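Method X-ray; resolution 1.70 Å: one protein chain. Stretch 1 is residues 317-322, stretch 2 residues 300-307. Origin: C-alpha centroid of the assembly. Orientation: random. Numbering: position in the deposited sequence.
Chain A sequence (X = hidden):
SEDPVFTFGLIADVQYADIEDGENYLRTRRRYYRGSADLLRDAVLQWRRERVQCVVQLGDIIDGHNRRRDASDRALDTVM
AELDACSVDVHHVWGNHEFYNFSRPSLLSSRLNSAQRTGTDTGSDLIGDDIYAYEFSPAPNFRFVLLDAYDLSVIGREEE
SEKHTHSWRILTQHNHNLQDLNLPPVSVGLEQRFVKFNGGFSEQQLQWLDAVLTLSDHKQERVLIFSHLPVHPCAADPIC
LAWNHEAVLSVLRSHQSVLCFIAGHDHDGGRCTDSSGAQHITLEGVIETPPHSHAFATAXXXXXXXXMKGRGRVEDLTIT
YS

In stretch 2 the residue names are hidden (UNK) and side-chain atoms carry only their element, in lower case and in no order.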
# COMPACT_ATOMS: atom_id res chain seq x y z
N LEU A 317 -11.76 -10.39 -9.29
CA LEU A 317 -12.55 -9.20 -9.52
C LEU A 317 -12.37 -8.78 -10.96
O LEU A 317 -11.26 -8.87 -11.50
CB LEU A 317 -12.05 -8.08 -8.59
CG LEU A 317 -12.81 -6.78 -8.42
CD1 LEU A 317 -14.29 -6.98 -8.16
CD2 LEU A 317 -12.16 -6.05 -7.25
N THR A 318 -13.45 -8.32 -11.58
CA THR A 318 -13.37 -7.74 -12.92
C THR A 318 -13.92 -6.32 -12.87
O THR A 318 -15.00 -6.08 -12.31
CB THR A 318 -14.14 -8.61 -13.97
OG1 THR A 318 -13.56 -9.92 -14.02
CG2 THR A 318 -14.08 -7.98 -15.37
N ILE A 319 -13.18 -5.37 -13.44
CA ILE A 319 -13.68 -4.01 -13.60
C ILE A 319 -13.90 -3.76 -15.09
O ILE A 319 -12.95 -3.80 -15.86
CB ILE A 319 -12.69 -2.93 -13.10
CG1 ILE A 319 -12.14 -3.26 -11.71
CG2 ILE A 319 -13.37 -1.53 -13.18
CD1 ILE A 319 -10.84 -2.50 -11.40
N THR A 320 -15.14 -3.53 -15.47
CA THR A 320 -15.46 -3.16 -16.85
C THR A 320 -15.26 -1.64 -16.98
O THR A 320 -15.67 -0.88 -16.09
CB THR A 320 -16.88 -3.60 -17.22
OG1 THR A 320 -17.04 -5.00 -16.91
CG2 THR A 320 -17.13 -3.39 -18.71
N TYR A 321 -14.56 -1.21 -18.03
CA TYR A 321 -14.20 0.20 -18.13
C TYR A 321 -15.41 1.06 -18.49
O TYR A 321 -16.27 0.63 -19.25
CB TYR A 321 -13.12 0.44 -19.19
CG TYR A 321 -11.79 -0.25 -18.98
CD1 TYR A 321 -10.92 -0.40 -20.06
CD2 TYR A 321 -11.38 -0.73 -17.73
CE1 TYR A 321 -9.70 -1.01 -19.92
CE2 TYR A 321 -10.14 -1.34 -17.57
CZ TYR A 321 -9.31 -1.49 -18.68
OH TYR A 321 -8.10 -2.11 -18.56
N SER A 322 -15.46 2.27 -17.94
CA SER A 322 -16.50 3.25 -18.26
C SER A 322 -16.23 3.81 -19.64
O SER A 322 -15.06 3.93 -20.03
CB SER A 322 -16.47 4.39 -17.25
OG SER A 322 -15.25 5.12 -17.34
OXT SER A 322 -17.15 4.17 -20.38
N UNK A 300 -4.68 -8.32 -14.91
CA UNK A 300 -4.60 -8.27 -16.36
C UNK A 300 -5.37 -7.05 -16.85
O UNK A 300 -6.58 -6.96 -16.63
c UNK A 300 -2.81 -12.52 -17.09
c UNK A 300 -3.51 -11.37 -17.43
c UNK A 300 -3.98 -12.62 -14.99
c UNK A 300 -4.45 -10.82 -16.56
c UNK A 300 -3.04 -13.13 -15.89
o UNK A 300 -2.34 -14.28 -15.59
c UNK A 300 -5.19 -9.56 -16.95
c UNK A 300 -4.68 -11.45 -15.34
N UNK A 301 -4.68 -6.13 -17.51
CA UNK A 301 -5.30 -4.95 -18.10
C UNK A 301 -5.55 -5.24 -19.57
O UNK A 301 -4.62 -5.44 -20.35
c UNK A 301 -4.15 -3.27 -16.50
c UNK A 301 -3.03 -2.23 -16.46
c UNK A 301 -4.39 -3.72 -17.94
c UNK A 301 -5.44 -2.72 -15.87
N UNK A 302 -6.83 -5.28 -19.94
CA UNK A 302 -7.24 -5.40 -21.33
C UNK A 302 -7.69 -4.04 -21.84
O UNK A 302 -7.72 -3.06 -21.08
c UNK A 302 -8.18 -8.22 -19.73
c UNK A 302 -7.36 -10.40 -20.28
c UNK A 302 -7.51 -8.73 -21.99
c UNK A 302 -7.18 -10.03 -21.60
c UNK A 302 -8.01 -7.81 -21.06
o UNK A 302 -7.04 -11.67 -19.88
c UNK A 302 -8.37 -6.42 -21.48
c UNK A 302 -7.86 -9.51 -19.34
N UNK A 303 -8.07 -3.98 -23.12
CA UNK A 303 -8.54 -2.73 -23.68
C UNK A 303 -9.91 -2.31 -23.15
O UNK A 303 -10.24 -1.13 -23.16
c UNK A 303 -8.49 -2.77 -25.22
o UNK A 303 -5.77 -2.33 -27.54
c UNK A 303 -6.86 -2.83 -27.19
c UNK A 303 -7.07 -3.06 -25.71
o UNK A 303 -7.75 -3.18 -27.99
N UNK A 304 -10.68 -3.27 -22.63
CA UNK A 304 -12.05 -3.00 -22.20
C UNK A 304 -12.37 -3.30 -20.73
O UNK A 304 -13.44 -2.93 -20.24
o UNK A 304 -14.07 -5.87 -23.15
o UNK A 304 -11.96 -5.82 -22.59
c UNK A 304 -13.05 -3.74 -23.10
c UNK A 304 -13.02 -5.25 -22.93
N UNK A 305 -11.44 -3.96 -20.03
CA UNK A 305 -11.65 -4.39 -18.65
C UNK A 305 -10.33 -4.72 -17.99
O UNK A 305 -9.33 -4.96 -18.67
c UNK A 305 -11.86 -6.89 -19.12
c UNK A 305 -11.54 -9.49 -21.00
n UNK A 305 -12.21 -9.18 -19.89
n UNK A 305 -11.41 -8.60 -21.98
n UNK A 305 -11.00 -10.70 -21.13
c UNK A 305 -12.86 -7.90 -19.63
c UNK A 305 -12.54 -5.63 -18.61
N UNK A 306 -10.35 -4.74 -16.66
CA UNK A 306 -9.24 -5.27 -15.89
C UNK A 306 -9.76 -6.50 -15.16
O UNK A 306 -10.86 -6.48 -14.60
c UNK A 306 -7.78 -4.84 -13.88
c UNK A 306 -8.74 -4.25 -14.87
c UNK A 306 -7.36 -4.61 -11.03
se UNK A 306 -7.13 -3.53 -12.60
N UNK A 307 -8.98 -7.57 -15.20
CA UNK A 307 -9.34 -8.80 -14.48
C UNK A 307 -8.27 -9.09 -13.45
O UNK A 307 -7.09 -9.10 -13.77
c UNK A 307 -9.47 -10.00 -15.44
c UNK A 307 -10.53 -9.74 -16.51
c UNK A 307 -9.78 -11.26 -14.63
O HOH W 1 -15.62 -1.25 -21.05

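Position 300 carries one carbon, then a ring of six carbons bearing one oxygen, and its side chain makes no contact with stretch 1. This phenol is Y300; a ring with a polar hydroxyl suits a partly exposed site. Y300 N lies 2.8 Å from the O of 307, helping to build the hairpin.

Position 301 has four carbons, forked at the second; one terminal carbon of 301 lies 3.8 Å from Y321 OH. This is L301, buried, as suits an aliphatic chain.

At 302 a second six-carbon ring with one oxygen leads away from stretch 1: Y302, again a phenol suited to a partly exposed site. The backbone makes the contact, Y321 OH donating a hydrogen bond of 2.7 Å to Y302 O.

Position 303 shows three carbons, the third carrying two oxygens: E303. The CA-to-CB bond points away from stretch 1, and a carboxylate suits this exposed turn, while E303 O sits 3.3 Å from Y321 CD1, near the plane of the ring.

Position 304 has two carbons, the second with two oxygens: D304, whose short carboxylate at the exposed turn accepts a hydrogen bond and salt bridge from the side chain of 305. Its backbone O accepts a nearly straight hydrogen bond from Y321 N (3.0 Å, 169°). Water 1 donates to D304 O (2.9 Å) and to Y321 O (2.7 Å), bridging the two backbones just beyond the last strand pair.

Position 305 bears three carbons, a nitrogen, then a carbon with two more nitrogens, a guanidinium; its CA approaches I319 O at 3.1 Å, a CA-H...O contact. This is R305, whose NH1 lies 2.9 Å from D304 OD1, pairing opposite charges where the exposed turn meets the strand.

Position 306 is an unbranched chain of two carbons, selenium and one carbon, the selenium of 306 lying 4.0 Å from I319 CD1: selenomethionine, M306. Long and apolar, it suits a buried place.

Position 307 has one carbon carrying two more, one of those in 307 lying 3.9 Å from T318 OG1: V307. Beta-branched residues such as these two favour extended strands.

The contact is an antiparallel pairing. I319 and M306 form its hydrogen-bonded pair, I319 N to M306 O at 2.8 Å and M306 N to I319 O at 2.9 Å; their side chains share one face of the sheet, while T318, T320, R305 and V307 occupy the other. Beyond the strand, Y321 extends the grip, its ring against the turn backbone, with R305 N and D304 C over one face.

Stretch 2 300-307: YLYEDRMV
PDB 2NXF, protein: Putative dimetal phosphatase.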